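Local coordinates for protein kallikrein-10 (PDB 5LPE) that belongs to the trypsin-like serine peptidases as a zymogen-like, zinc-inhibited kallikrein, and has a tumour-suppressor role in breast and prostate cancer, at residues R90-E93 against H94-M97. Numbering follows the deposited sequence.
With ZN (zinc ion), chain F.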
ATOM      1  N   ARG A  90     -18.355  -2.415 -10.585  1.00 51.46           N
ATOM      2  CA  ARG A  90     -17.315  -1.391 -10.573  1.00 54.20           C
ATOM      3  C   ARG A  90     -16.615  -1.238  -9.218  1.00 59.48           C
ATOM      4  O   ARG A  90     -17.193  -1.435  -8.148  1.00 61.90           O
ATOM      5  CB  ARG A  90     -17.882  -0.042 -11.020  1.00 52.85           C
ATOM      6  CG  ARG A  90     -17.664   0.214 -12.509  1.00 58.95           C
ATOM      7  CD  ARG A  90     -16.334  -0.364 -12.986  1.00 52.76           C
ATOM      8  NE  ARG A  90     -16.235  -0.339 -14.442  1.00 57.56           N
ATOM      9  CZ  ARG A  90     -15.320  -0.999 -15.149  1.00 53.20           C
ATOM     10  NH1 ARG A  90     -14.421  -1.756 -14.539  1.00 44.15           N
ATOM     11  NH2 ARG A  90     -15.308  -0.906 -16.474  1.00 44.29           N
ATOM     12  N   THR A  91     -15.341  -0.892  -9.293  1.00 54.14           N
ATOM     13  CA  THR A  91     -14.465  -0.803  -8.141  1.00 54.45           C
ATOM     14  C   THR A  91     -13.968   0.630  -8.020  1.00 53.45           C
ATOM     15  O   THR A  91     -14.215   1.463  -8.896  1.00 48.88           O
ATOM     16  CB  THR A  91     -13.288  -1.773  -8.296  1.00 51.71           C
ATOM     17  OG1 THR A  91     -13.001  -1.949  -9.695  1.00 51.37           O
ATOM     18  CG2 THR A  91     -13.617  -3.118  -7.674  1.00 42.94           C
ATOM     19  N   ASP A  92     -13.228   0.913  -6.946  1.00 46.49           N
ATOM     20  CA  ASP A  92     -12.689   2.256  -6.783  1.00 43.25           C
ATOM     21  C   ASP A  92     -11.613   2.495  -7.820  1.00 44.85           C
ATOM     22  O   ASP A  92     -10.671   1.708  -7.952  1.00 46.82           O
ATOM     23  CB  ASP A  92     -12.077   2.481  -5.402  1.00 43.34           C
ATOM     24  CG  ASP A  92     -12.678   1.628  -4.343  1.00 45.97           C
ATOM     25  OD1 ASP A  92     -13.723   2.023  -3.791  1.00 52.83           O
ATOM     26  OD2 ASP A  92     -12.064   0.587  -4.037  1.00 42.97           O
ATOM     27  N   GLU A  93     -11.715   3.603  -8.524  1.00 42.02           N
ATOM     28  CA  GLU A  93     -10.736   3.903  -9.547  1.00 45.57           C
ATOM     29  C   GLU A  93      -9.998   5.186  -9.180  1.00 41.21           C
ATOM     30  O   GLU A  93     -10.615   6.158  -8.720  1.00 35.08           O
ATOM     31  CB  GLU A  93     -11.420   3.954 -10.919  1.00 53.36           C
ATOM     32  CG  GLU A  93     -12.240   2.662 -11.293  1.00 58.21           C
ATOM     33  CD  GLU A  93     -11.612   1.284 -10.878  1.00 65.81           C
ATOM     34  OE1 GLU A  93     -12.392   0.303 -10.728  1.00 53.28           O
ATOM     35  OE2 GLU A  93     -10.368   1.149 -10.728  1.00 65.68           O
ATOM     36  N   HIS A  94      -8.666   5.158  -9.354  1.00 34.56           N
ATOM     37  CA  HIS A  94      -7.749   6.178  -8.835  1.00 31.62           C
ATOM     38  C   HIS A  94      -7.791   6.257  -7.309  1.00 33.05           C
ATOM     39  O   HIS A  94      -7.739   7.349  -6.738  1.00 26.13           O
ATOM     40  CB  HIS A  94      -8.028   7.574  -9.413  1.00 34.15           C
ATOM     41  CG  HIS A  94      -7.763   7.720 -10.880  1.00 35.58           C
ATOM     42  ND1 HIS A  94      -6.529   7.477 -11.448  1.00 37.59           N
ATOM     43  CD2 HIS A  94      -8.570   8.126 -11.892  1.00 30.99           C
ATOM     44  CE1 HIS A  94      -6.592   7.712 -12.748  1.00 38.91           C
ATOM     45  NE2 HIS A  94      -7.821   8.104 -13.042  1.00 41.03           N
ATOM     46  N   ASP A  95      -7.853   5.117  -6.610  1.00 31.79           N
ATOM     47  CA  ASP A  95      -8.018   5.247  -5.163  1.00 31.03           C
ATOM     48  C   ASP A  95      -6.628   5.350  -4.561  1.00 27.20           C
ATOM     49  O   ASP A  95      -5.944   4.355  -4.331  1.00 25.97           O
ATOM     50  CB  ASP A  95      -8.851   4.125  -4.538  1.00 32.97           C
ATOM     51  CG  ASP A  95      -8.361   2.744  -4.874  1.00 36.89           C
ATOM     52  OD1 ASP A  95      -7.553   2.607  -5.822  1.00 45.46           O
ATOM     53  OD2 ASP A  95      -8.815   1.791  -4.191  1.00 31.95           O
ATOM     54  N   LEU A  96      -6.287   6.586  -4.219  1.00 30.54           N
ATOM     55  CA  LEU A  96      -5.041   7.030  -3.628  1.00 26.74           C
ATOM     56  C   LEU A  96      -5.416   8.168  -2.703  1.00 24.37           C
ATOM     57  O   LEU A  96      -6.249   9.004  -3.053  1.00 28.06           O
ATOM     58  CB  LEU A  96      -4.056   7.527  -4.683  1.00 24.65           C
ATOM     59  CG  LEU A  96      -2.768   6.736  -4.827  1.00 25.24           C
ATOM     60  CD1 LEU A  96      -3.098   5.279  -4.988  1.00 24.10           C
ATOM     61  CD2 LEU A  96      -1.996   7.275  -6.010  1.00 19.62           C
ATOM     62  N   MET A  97      -4.821   8.194  -1.528  1.00 22.48           N
ATOM     63  CA  MET A  97      -5.113   9.259  -0.584  1.00 20.63           C
ATOM     64  C   MET A  97      -3.816   9.555   0.150  1.00 23.97           C
ATOM     65  O   MET A  97      -3.098   8.629   0.551  1.00 17.71           O
ATOM     66  CB  MET A  97      -6.234   8.835   0.372  1.00 18.90           C
ATOM     67  CG  MET A  97      -6.634   9.847   1.392  1.00 23.95           C
ATOM     68  SD  MET A  97      -7.938   9.254   2.514  1.00 28.18           S
ATOM     69  CE  MET A  97      -7.249   7.732   3.133  1.00 26.74           C
TER
HETATM   70 ZN    ZN F 304     -10.451   1.010  -3.213  1.00 46.36          ZN
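The carboxylates of D92 and D95, their planes 26° apart, meet through a shared zinc ion, which each binds by one oxygen. D92 OD2 lies 1.9 Å from the zinc and D95 OD2 2.1 Å. D92 OD1 stays 3.5 Å from the metal and has a weak hydrogen bond with Y79 OH. The D92 OD2 and D95 OD2 atoms are themselves 3.5 Å apart, as two ligands of one metal. At D95, CG sits between the backbone N and the carbonyl carbon (chi1 53°), which swings OD2 to the metal; S202 OG also hydrogen-bonds this oxygen. Residues 90-96 end the loop that leads into strand 97-101 of the first barrel of the trypsin fold, where D95 is by similarity the aspartate of the charge-relay system. H44, the triad histidine by similarity, completes the zinc site through ND1; zinc is thus bound by two putative triad residues plus D92, consistent with its inhibitory effect. Between the aspartates the chain turns through H94, whose backbone has positive phi (62°). The H94 ring leaves the metal site to meet the rings of H76 and Y223, its ND1 hydrogen-bonded to Y223 OH. E93 folds back toward T91, whose OG1 donates to E93 OE1 at 2.6 Å.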